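Local coordinates for stromal cell-derived factor 2-like protein (Arabidopsis thaliana, PDB 3MAL) that acts in protein quality control and the unfolded protein response of the endoplasmic reticulum, in a complex needed for proper accumulation of an immune receptor kinase, at residues A[101-112]-A[170-178]; A[123-132]-A[144-155]. One frame throughout, in Å; residues are numbered along the deposited sequence.

Contact 1: residues A[101-112]-A[170-178]; sequences LHASPISGNLEV and QEVCGIREK
Glu171 reaches into the 104-107 turn and is gripped by four hydrogen bonds. Its CG stands anti to the backbone N (chi1 -163°) and the chain runs on extended, which carries the buried carboxylate up to the loop. Glu171 OE2 takes three donors: Ser104 OG over one face of the carboxylate, Ile106 N over the other, and Ser107 N on the syn side but tilted from the plane, at 2.9 Å. Glu171 OE1 offers its syn lone pair to Ser107 OG at 2.7 Å and also receives His158 NE2, so the carboxylate can hardly rotate. Val172 meets Val112 through their CG1 methyls, 4.0 Å apart, and a water ties its carbonyl to Val112 N. Here strands 110-115 and 170-175 of the beta-trefoil, built from MIR repeats, run antiparallel. Cys173 SG packs against Asn109 CB, 3.8 Å away. Gly174 makes the hydrogen-bonded pair with Leu110: Gly174 N to Leu110 O is 2.9 Å, Leu110 N to Gly174 O 3.0 Å. Ile175 lays CG2 against the amide of Asn109, whose ND2 is bonded back to Ser107 OG. At the exposed end, the edge of the Arg176 guanidinium meets Leu110 CD2, 3.8 Å from NE, and Leu101 CD2.

Contact 2: residues A[123-132]-A[144-155]; sequences TGDHWKLIIE and VRLQHIDTSGYL
Trp127 and His148 face each other as a non-hydrogen-bonded pair of an antiparallel hairpin, and their rings make an edge-to-face contact, the edge of the imidazole toward the indole six-membered ring with planes 63° apart. His148 CB also sits over that ring, a CH-pi contact 3.9 Å from its centroid. With CG of His148 anti to the backbone N (chi1 -173°), the imidazole continues past the indole to Gly124.

Among the polar contacts, His148 NE2 donates to Gly124 O at 2.7 Å; the oxygen lies in the imidazole plane, while the nitrogen stands above the carbonyl plane. His148 ND1 shares a hydrogen bond with Thr151 OG1, in which either may be the donor, so both ring nitrogens are held. Thr123 OG1 donates to the syn lone pair of Asp150 OD2 at 2.6 Å, and a water joins Thr123 O, His126 O and Asp150 N. At the far end Glu132 and Arg145 form a salt bridge: Arg145 NE donates to Glu132 OE2 at 2.9 Å, approaching from well above the carboxylate plane, with the two flat groups 72° apart. Arg145 NH1 is taken by Lys179 O and Asn182 OD1.

The backbones are laced by reciprocal bonds in the pairs Lys128-Gln147 and Ile130-Arg145, and Ile149 N donates to His126 O.

Apolar contacts are concentrated on the face of Leu129, Leu146 and Val144, where Leu129 CD1 packs on Val144 CB (3.7 Å) and Leu146 CD2; on the face of Lys128 and Ile130, Ile130 CD1 touches the edge of Tyr154 at CE1 (4.0 Å).

The hairpin supplies two neighbouring strands of the six-stranded trefoil barrel: strand 85-90 borders 127-131, strand 184-190 borders 143-148, and Trp127 NE1 bonds to Leu97 O of strand 96-100.

In the fold
Along the chain the order is 101-112, 123-132, 144-155, 170-178, so both segments of contact 2 fall between those of contact 1. The centres of the contacts are about 13 Å apart. Contact 2 is a local hairpin in the six-stranded barrel; contact 1 joins strands distant in sequence in the other sheet, whose hairpins cap one end of the barrel, as in other beta-trefoils. Strand 154-161 follows barrel strand 143-148 and pairs back with it through Leu155 N and Leu146 O, which carries the chain from the barrel to the second sheet. There Ile175 O probably accepts a hydrogen bond from Tyr154 N, and Arg176 packs on Thr151. The result is the scaffold of this putative sugar-binding protein.

Contact 1: residues A[101-112]-A[170-178]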
loop_
_atom_site.group_PDB
_atom_site.type_symbol
_atom_site.label_atom_id
_atom_site.label_comp_id
_atom_site.label_asym_id
_atom_site.label_seq_id
_atom_site.Cartn_x
_atom_site.Cartn_y
_atom_site.Cartn_z
ATOM N N LEU A 101 11.047 5.254 -10.402
ATOM C CA LEU A 101 12.301 4.614 -10.692
ATOM C C LEU A 101 13.440 5.150 -9.851
ATOM O O LEU A 101 14.384 5.694 -10.386
ATOM C CB LEU A 101 12.650 4.670 -12.181
ATOM C CG LEU A 101 11.665 4.136 -13.220
ATOM C CD1 LEU A 101 11.972 4.488 -14.662
ATOM C CD2 LEU A 101 11.434 2.719 -13.103
ATOM N N HIS A 102 13.321 5.046 -8.555
ATOM C CA HIS A 102 14.420 5.364 -7.656
ATOM C C HIS A 102 14.751 4.068 -6.937
ATOM O O HIS A 102 13.880 3.198 -6.806
ATOM C CB HIS A 102 13.995 6.427 -6.630
ATOM C CG HIS A 102 14.040 7.818 -7.159
ATOM N ND1 HIS A 102 12.911 8.512 -7.557
ATOM C CD2 HIS A 102 15.086 8.652 -7.364
ATOM C CE1 HIS A 102 13.264 9.712 -7.982
ATOM N NE2 HIS A 102 14.575 9.826 -7.862
ATOM N N ALA A 103 16.001 3.918 -6.504
ATOM C CA ALA A 103 16.430 2.760 -5.710
ATOM C C ALA A 103 15.975 2.817 -4.235
ATOM O O ALA A 103 16.171 3.826 -3.550
ATOM C CB ALA A 103 17.971 2.587 -5.795
ATOM N N SER A 104 15.358 1.724 -3.769
ATOM C CA SER A 104 14.961 1.547 -2.361
ATOM C C SER A 104 16.233 1.455 -1.501
ATOM O O SER A 104 17.273 1.027 -2.006
ATOM C CB SER A 104 14.101 0.290 -2.210
ATOM O OG SER A 104 14.815 -0.922 -2.480
ATOM N N PRO A 105 16.157 1.837 -0.209
ATOM C CA PRO A 105 17.415 2.044 0.533
ATOM C C PRO A 105 18.222 0.812 0.941
ATOM O O PRO A 105 19.426 0.950 1.206
ATOM C CB PRO A 105 16.971 2.830 1.786
ATOM C CG PRO A 105 15.485 2.996 1.684
ATOM C CD PRO A 105 14.972 2.106 0.608
ATOM N N ILE A 106 17.603 -0.366 1.021
ATOM C CA ILE A 106 18.333 -1.546 1.486
ATOM C C ILE A 106 18.686 -2.486 0.336
ATOM O O ILE A 106 19.861 -2.846 0.179
ATOM C CB ILE A 106 17.602 -2.325 2.659
ATOM C CG1 ILE A 106 17.506 -1.443 3.914
ATOM C CG2 ILE A 106 18.351 -3.590 3.015
ATOM C CD1 ILE A 106 16.889 -2.163 5.146
ATOM N N SER A 107 17.687 -2.855 -0.467
ATOM C CA SER A 107 17.855 -3.888 -1.495
ATOM C C SER A 107 18.045 -3.339 -2.927
ATOM O O SER A 107 18.275 -4.102 -3.863
ATOM C CB SER A 107 16.692 -4.879 -1.451
ATOM O OG SER A 107 15.460 -4.220 -1.764
ATOM N N GLY A 108 17.953 -2.029 -3.104
ATOM C CA GLY A 108 18.173 -1.440 -4.436
ATOM C C GLY A 108 17.108 -1.858 -5.436
ATOM O O GLY A 108 17.383 -1.973 -6.641
ATOM N N ASN A 109 15.893 -2.102 -4.936
ATOM C CA ASN A 109 14.734 -2.363 -5.795
ATOM C C ASN A 109 13.949 -1.059 -5.951
ATOM O O ASN A 109 14.490 0.012 -5.676
ATOM C CB ASN A 109 13.883 -3.511 -5.221
ATOM C CG ASN A 109 14.578 -4.866 -5.360
ATOM O OD1 ASN A 109 14.861 -5.310 -6.472
ATOM N ND2 ASN A 109 14.877 -5.502 -4.239
ATOM N N LEU A 110 12.708 -1.111 -6.423
ATOM C CA LEU A 110 11.989 0.135 -6.703
ATOM C C LEU A 110 11.638 0.781 -5.375
ATOM O O LEU A 110 11.051 0.134 -4.518
ATOM C CB LEU A 110 10.697 -0.182 -7.467
ATOM C CG LEU A 110 10.497 -0.124 -8.999
ATOM C CD1 LEU A 110 11.679 0.392 -9.855
ATOM C CD2 LEU A 110 9.834 -1.420 -9.541
ATOM N N GLU A 111 11.965 2.056 -5.206
ATOM C CA GLU A 111 11.519 2.762 -4.008
ATOM C C GLU A 111 9.990 2.882 -3.921
ATOM O O GLU A 111 9.297 3.283 -4.889
ATOM C CB GLU A 111 12.117 4.151 -3.954
ATOM C CG GLU A 111 12.015 4.824 -2.590
ATOM C CD GLU A 111 12.277 6.303 -2.702
ATOM O OE1 GLU A 111 11.329 7.052 -3.034
ATOM O OE2 GLU A 111 13.434 6.699 -2.490
ATOM N N VAL A 112 9.481 2.565 -2.737
ATOM C CA VAL A 112 8.097 2.831 -2.403
ATOM C C VAL A 112 8.019 3.949 -1.370
ATOM O O VAL A 112 8.584 3.824 -0.267
ATOM C CB VAL A 112 7.375 1.527 -1.910
ATOM C CG1 VAL A 112 5.955 1.833 -1.473
ATOM C CG2 VAL A 112 7.324 0.521 -3.042
ATOM N N GLN A 170 10.753 -3.070 8.538
ATOM C CA GLN A 170 11.246 -3.705 7.303
ATOM C C GLN A 170 11.219 -2.723 6.136
ATOM O O GLN A 170 10.347 -1.833 6.070
ATOM C CB GLN A 170 10.394 -4.941 6.925
ATOM C CG GLN A 170 10.499 -6.061 7.911
ATOM C CD GLN A 170 9.563 -7.227 7.638
ATOM O OE1 GLN A 170 8.662 -7.175 6.776
ATOM N NE2 GLN A 170 9.773 -8.300 8.370
ATOM N N GLU A 171 12.163 -2.905 5.212
ATOM C CA GLU A 171 12.087 -2.256 3.904
ATOM C C GLU A 171 10.809 -2.659 3.178
ATOM O O GLU A 171 10.427 -3.837 3.165
ATOM C CB GLU A 171 13.284 -2.635 3.017
ATOM C CG GLU A 171 13.479 -1.685 1.825
ATOM C CD GLU A 171 14.371 -2.274 0.750
ATOM O OE1 GLU A 171 14.225 -3.469 0.459
ATOM O OE2 GLU A 171 15.205 -1.543 0.192
ATOM N N VAL A 172 10.170 -1.671 2.558
ATOM C CA VAL A 172 9.110 -1.934 1.592
ATOM C C VAL A 172 9.633 -1.440 0.246
ATOM O O VAL A 172 10.269 -0.380 0.166
ATOM C CB VAL A 172 7.787 -1.246 2.012
ATOM C CG1 VAL A 172 6.705 -1.359 0.901
ATOM C CG2 VAL A 172 7.299 -1.864 3.325
ATOM N N CYS A 173 9.417 -2.233 -0.801
ATOM C CA CYS A 173 9.930 -1.867 -2.132
ATOM C C CYS A 173 9.031 -2.481 -3.201
ATOM O O CYS A 173 8.015 -3.092 -2.873
ATOM C CB CYS A 173 11.381 -2.336 -2.290
ATOM S SG CYS A 173 11.591 -4.120 -2.204
ATOM N N GLY A 174 9.390 -2.273 -4.471
ATOM C CA GLY A 174 8.678 -2.868 -5.604
ATOM C C GLY A 174 9.631 -3.777 -6.368
ATOM O O GLY A 174 10.802 -3.410 -6.570
ATOM N N ILE A 175 9.172 -4.986 -6.720
ATOM C CA ILE A 175 9.961 -5.903 -7.580
ATOM C C ILE A 175 9.115 -6.391 -8.731
ATOM O O ILE A 175 7.877 -6.292 -8.709
ATOM C CB ILE A 175 10.594 -7.129 -6.842
ATOM C CG1 ILE A 175 9.530 -8.214 -6.580
ATOM C CG2 ILE A 175 11.370 -6.674 -5.571
ATOM C CD1 ILE A 175 10.086 -9.532 -6.127
ATOM N N ARG A 176 9.767 -6.936 -9.738
ATOM C CA ARG A 176 9.052 -7.177 -10.978
ATOM C C ARG A 176 8.398 -8.541 -11.112
ATOM O O ARG A 176 7.551 -8.714 -11.975
ATOM C CB ARG A 176 9.967 -6.886 -12.153
ATOM C CG ARG A 176 10.515 -5.453 -12.084
ATOM C CD ARG A 176 9.897 -4.534 -13.096
ATOM N NE ARG A 176 10.373 -3.163 -12.927
ATOM C CZ ARG A 176 10.584 -2.314 -13.936
ATOM N NH1 ARG A 176 10.396 -2.711 -15.199
ATOM N NH2 ARG A 176 11.003 -1.077 -13.692
ATOM N N GLU A 177 8.772 -9.489 -10.258
ATOM C CA GLU A 177 8.220 -10.845 -10.305
ATOM C C GLU A 177 7.258 -11.139 -9.150
ATOM O O GLU A 177 7.496 -10.727 -8.008
ATOM C CB GLU A 177 9.364 -11.887 -10.217
ATOM C CG GLU A 177 10.380 -11.825 -11.363
ATOM C CD GLU A 177 11.304 -10.626 -11.265
ATOM O OE1 GLU A 177 11.775 -10.297 -10.158
ATOM O OE2 GLU A 177 11.544 -9.996 -12.292
ATOM N N LYS A 178 6.234 -11.944 -9.438
ATOM C CA LYS A 178 5.351 -12.476 -8.396
ATOM C C LYS A 178 6.123 -13.439 -7.523
ATOM O O LYS A 178 6.780 -14.366 -8.022
ATOM C CB LYS A 178 4.126 -13.180 -9.004
ATOM C CG LYS A 178 3.296 -12.293 -9.896
ATOM C CD LYS A 178 1.954 -12.965 -10.231
ATOM C CE LYS A 178 1.037 -11.958 -10.861
ATOM N NZ LYS A 178 -0.328 -12.528 -11.092
HETATM O O HOH W 1 11.507 1.802 -0.709
#

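Contact 2: residues A[123-132]-A[144-155]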
loop_
_atom_site.group_PDB
_atom_site.type_symbol
_atom_site.label_atom_id
_atom_site.label_comp_id
_atom_site.label_asym_id
_atom_site.label_seq_id
_atom_site.Cartn_x
_atom_site.Cartn_y
_atom_site.Cartn_z
ATOM N N THR A 123 -0.269 9.957 -11.410
ATOM C CA THR A 123 -0.386 8.521 -11.776
ATOM C C THR A 123 0.589 7.584 -11.021
ATOM O O THR A 123 0.382 6.367 -10.957
ATOM C CB THR A 123 -0.273 8.268 -13.306
ATOM O OG1 THR A 123 1.044 8.571 -13.757
ATOM C CG2 THR A 123 -1.297 9.099 -14.094
ATOM N N GLY A 124 1.656 8.150 -10.461
ATOM C CA GLY A 124 2.596 7.349 -9.685
ATOM C C GLY A 124 1.968 6.857 -8.384
ATOM O O GLY A 124 2.552 6.021 -7.693
ATOM N N ASP A 125 0.787 7.396 -8.058
ATOM C CA ASP A 125 -0.013 6.953 -6.907
ATOM C C ASP A 125 -0.957 5.786 -7.258
ATOM O O ASP A 125 -1.733 5.342 -6.414
ATOM C CB ASP A 125 -0.846 8.125 -6.366
ATOM C CG ASP A 125 0.008 9.290 -5.883
ATOM O OD1 ASP A 125 1.184 9.108 -5.477
ATOM O OD2 ASP A 125 -0.509 10.416 -5.909
ATOM N N HIS A 126 -0.891 5.291 -8.500
ATOM C CA HIS A 126 -1.859 4.294 -8.980
ATOM C C HIS A 126 -1.348 2.851 -8.866
ATOM O O HIS A 126 -0.230 2.543 -9.293
ATOM C CB HIS A 126 -2.301 4.637 -10.426
ATOM C CG HIS A 126 -2.960 5.978 -10.545
ATOM N ND1 HIS A 126 -3.500 6.443 -11.731
ATOM C CD2 HIS A 126 -3.176 6.950 -9.624
ATOM C CE1 HIS A 126 -4.006 7.651 -11.533
ATOM N NE2 HIS A 126 -3.832 7.976 -10.262
ATOM N N TRP A 127 -2.180 1.979 -8.279
ATOM C CA TRP A 127 -1.857 0.566 -8.058
ATOM C C TRP A 127 -3.004 -0.294 -8.551
ATOM O O TRP A 127 -4.188 0.039 -8.327
ATOM C CB TRP A 127 -1.621 0.282 -6.562
ATOM C CG TRP A 127 -0.515 1.127 -5.953
ATOM C CD1 TRP A 127 -0.623 2.412 -5.519
ATOM C CD2 TRP A 127 0.851 0.739 -5.724
ATOM N NE1 TRP A 127 0.587 2.864 -5.034
ATOM C CE2 TRP A 127 1.509 1.854 -5.141
ATOM C CE3 TRP A 127 1.576 -0.440 -5.937
ATOM C CZ2 TRP A 127 2.869 1.831 -4.794
ATOM C CZ3 TRP A 127 2.937 -0.473 -5.576
ATOM C CH2 TRP A 127 3.559 0.658 -5.004
ATOM N N LYS A 128 -2.676 -1.396 -9.215
ATOM C CA LYS A 128 -3.718 -2.320 -9.660
ATOM C C LYS A 128 -3.906 -3.390 -8.590
ATOM O O LYS A 128 -2.930 -4.026 -8.163
ATOM C CB LYS A 128 -3.313 -2.915 -11.009
ATOM C CG LYS A 128 -4.153 -4.080 -11.557
ATOM C CD LYS A 128 -3.278 -4.712 -12.664
ATOM C CE LYS A 128 -3.949 -5.853 -13.388
ATOM N NZ LYS A 128 -3.079 -6.360 -14.510
ATOM N N LEU A 129 -5.147 -3.568 -8.135
ATOM C CA LEU A 129 -5.457 -4.651 -7.202
ATOM C C LEU A 129 -5.620 -5.961 -7.975
ATOM O O LEU A 129 -6.387 -6.039 -8.944
ATOM C CB LEU A 129 -6.718 -4.378 -6.374
ATOM C CG LEU A 129 -7.116 -5.578 -5.489
ATOM C CD1 LEU A 129 -6.269 -5.654 -4.194
ATOM C CD2 LEU A 129 -8.586 -5.525 -5.157
ATOM N N ILE A 130 -4.891 -6.980 -7.540
ATOM C CA ILE A 130 -4.941 -8.289 -8.185
ATOM C C ILE A 130 -5.310 -9.306 -7.127
ATOM O O ILE A 130 -4.525 -9.569 -6.212
ATOM C CB ILE A 130 -3.581 -8.644 -8.827
ATOM C CG1 ILE A 130 -3.199 -7.560 -9.856
ATOM C CG2 ILE A 130 -3.649 -10.014 -9.511
ATOM C CD1 ILE A 130 -1.785 -7.671 -10.401
ATOM N N ILE A 131 -6.520 -9.842 -7.210
ATOM C CA ILE A 131 -6.933 -10.832 -6.225
ATOM C C ILE A 131 -6.443 -12.197 -6.678
ATOM O O ILE A 131 -6.712 -12.615 -7.799
ATOM C CB ILE A 131 -8.459 -10.843 -6.000
ATOM C CG1 ILE A 131 -8.951 -9.458 -5.556
ATOM C CG2 ILE A 131 -8.849 -11.920 -4.968
ATOM C CD1 ILE A 131 -10.477 -9.364 -5.504
ATOM N N GLU A 132 -5.751 -12.904 -5.792
ATOM C CA GLU A 132 -5.091 -14.138 -6.206
ATOM C C GLU A 132 -6.021 -15.292 -6.631
ATOM O O GLU A 132 -5.802 -15.907 -7.684
ATOM C CB GLU A 132 -4.013 -14.558 -5.196
ATOM C CG GLU A 132 -2.759 -13.712 -5.389
ATOM C CD GLU A 132 -2.208 -13.831 -6.811
ATOM O OE1 GLU A 132 -2.174 -14.987 -7.307
ATOM O OE2 GLU A 132 -1.832 -12.793 -7.433
ATOM N N VAL A 144 -3.947 -10.988 -1.884
ATOM C CA VAL A 144 -3.942 -10.040 -3.014
ATOM C C VAL A 144 -2.510 -9.588 -3.285
ATOM O O VAL A 144 -1.610 -9.759 -2.451
ATOM C CB VAL A 144 -4.837 -8.758 -2.746
ATOM C CG1 VAL A 144 -6.283 -9.149 -2.420
ATOM C CG2 VAL A 144 -4.247 -7.876 -1.611
ATOM N N ARG A 145 -2.311 -9.003 -4.458
ATOM C CA ARG A 145 -1.070 -8.283 -4.763
ATOM C C ARG A 145 -1.513 -6.896 -5.168
ATOM O O ARG A 145 -2.661 -6.716 -5.586
ATOM C CB ARG A 145 -0.307 -8.952 -5.915
ATOM C CG ARG A 145 0.170 -10.370 -5.603
ATOM C CD ARG A 145 1.128 -10.936 -6.683
ATOM N NE ARG A 145 0.998 -12.399 -6.753
ATOM C CZ ARG A 145 1.751 -13.272 -6.095
ATOM N NH1 ARG A 145 2.732 -12.879 -5.315
ATOM N NH2 ARG A 145 1.529 -14.554 -6.248
ATOM N N LEU A 146 -0.618 -5.922 -5.034
ATOM C CA LEU A 146 -0.841 -4.577 -5.579
ATOM C C LEU A 146 0.302 -4.257 -6.539
ATOM O O LEU A 146 1.477 -4.203 -6.149
ATOM C CB LEU A 146 -0.895 -3.554 -4.450
ATOM C CG LEU A 146 -2.102 -3.641 -3.511
ATOM C CD1 LEU A 146 -1.806 -2.870 -2.261
ATOM C CD2 LEU A 146 -3.352 -3.113 -4.203
ATOM N N GLN A 147 -0.052 -4.051 -7.798
ATOM C CA GLN A 147 0.945 -3.789 -8.835
ATOM C C GLN A 147 0.956 -2.319 -9.242
ATOM O O GLN A 147 -0.050 -1.770 -9.681
ATOM C CB GLN A 147 0.737 -4.700 -10.048
ATOM C CG GLN A 147 1.888 -4.586 -11.060
ATOM C CD GLN A 147 1.713 -5.444 -12.291
ATOM O OE1 GLN A 147 0.587 -5.757 -12.693
ATOM N NE2 GLN A 147 2.837 -5.840 -12.901
ATOM N N HIS A 148 2.107 -1.681 -9.076
ATOM C CA HIS A 148 2.229 -0.280 -9.402
ATOM C C HIS A 148 2.028 -0.130 -10.916
ATOM O O HIS A 148 2.732 -0.770 -11.693
ATOM C CB HIS A 148 3.597 0.233 -8.946
ATOM C CG HIS A 148 3.780 1.722 -9.087
ATOM N ND1 HIS A 148 4.656 2.284 -9.993
ATOM C CD2 HIS A 148 3.215 2.758 -8.422
ATOM C CE1 HIS A 148 4.618 3.603 -9.886
ATOM N NE2 HIS A 148 3.755 3.916 -8.937
ATOM N N ILE A 149 1.057 0.681 -11.321
ATOM C CA ILE A 149 0.735 0.876 -12.757
ATOM C C ILE A 149 1.936 1.350 -13.591
ATOM O O ILE A 149 2.258 0.725 -14.605
ATOM C CB ILE A 149 -0.454 1.861 -13.000
ATOM C CG1 ILE A 149 -1.751 1.380 -12.336
ATOM C CG2 ILE A 149 -0.644 2.144 -14.540
ATOM C CD1 ILE A 149 -2.339 0.083 -12.876
ATOM N N ASP A 150 2.614 2.413 -13.145
ATOM C CA ASP A 150 3.639 3.078 -13.969
ATOM C C ASP A 150 4.931 2.294 -14.133
ATOM O O ASP A 150 5.567 2.367 -15.192
ATOM C CB ASP A 150 3.917 4.517 -13.471
ATOM C CG ASP A 150 2.797 5.488 -13.842
ATOM O OD1 ASP A 150 1.943 5.111 -14.661
ATOM O OD2 ASP A 150 2.744 6.617 -13.317
ATOM N N THR A 151 5.320 1.549 -13.097
ATOM C CA THR A 151 6.564 0.789 -13.121
ATOM C C THR A 151 6.361 -0.710 -13.284
ATOM O O THR A 151 7.319 -1.427 -13.544
ATOM C CB THR A 151 7.387 0.975 -11.819
ATOM O OG1 THR A 151 6.594 0.573 -10.696
ATOM C CG2 THR A 151 7.852 2.417 -11.638
ATOM N N SER A 152 5.131 -1.185 -13.099
ATOM C CA SER A 152 4.831 -2.621 -13.020
ATOM C C SER A 152 5.436 -3.357 -11.799
ATOM O O SER A 152 5.404 -4.584 -11.755
ATOM C CB SER A 152 5.214 -3.346 -14.328
ATOM O OG SER A 152 4.506 -2.815 -15.414
ATOM N N GLY A 153 5.946 -2.624 -10.806
ATOM C CA GLY A 153 6.444 -3.229 -9.565
ATOM C C GLY A 153 5.332 -3.750 -8.645
ATOM O O GLY A 153 4.329 -3.057 -8.437
ATOM N N TYR A 154 5.468 -4.970 -8.123
ATOM C CA TYR A 154 4.550 -5.456 -7.087
ATOM C C TYR A 154 5.037 -4.907 -5.759
ATOM O O TYR A 154 6.239 -4.960 -5.472
ATOM C CB TYR A 154 4.523 -6.995 -7.025
ATOM C CG TYR A 154 4.028 -7.603 -8.296
ATOM C CD1 TYR A 154 2.664 -7.576 -8.604
ATOM C CD2 TYR A 154 4.915 -8.151 -9.225
ATOM C CE1 TYR A 154 2.181 -8.125 -9.777
ATOM C CE2 TYR A 154 4.435 -8.712 -10.416
ATOM C CZ TYR A 154 3.055 -8.680 -10.682
ATOM O OH TYR A 154 2.527 -9.202 -11.848
ATOM N N LEU A 155 4.110 -4.358 -4.973
ATOM C CA LEU A 155 4.394 -3.972 -3.597
ATOM C C LEU A 155 4.985 -5.189 -2.864
ATOM O O LEU A 155 4.388 -6.281 -2.848
ATOM C CB LEU A 155 3.093 -3.510 -2.900
ATOM C CG LEU A 155 3.279 -2.992 -1.472
ATOM C CD1 LEU A 155 3.989 -1.628 -1.507
ATOM C CD2 LEU A 155 1.909 -2.882 -0.787
HETATM O O HOH W 2 1.543 3.966 -11.035
#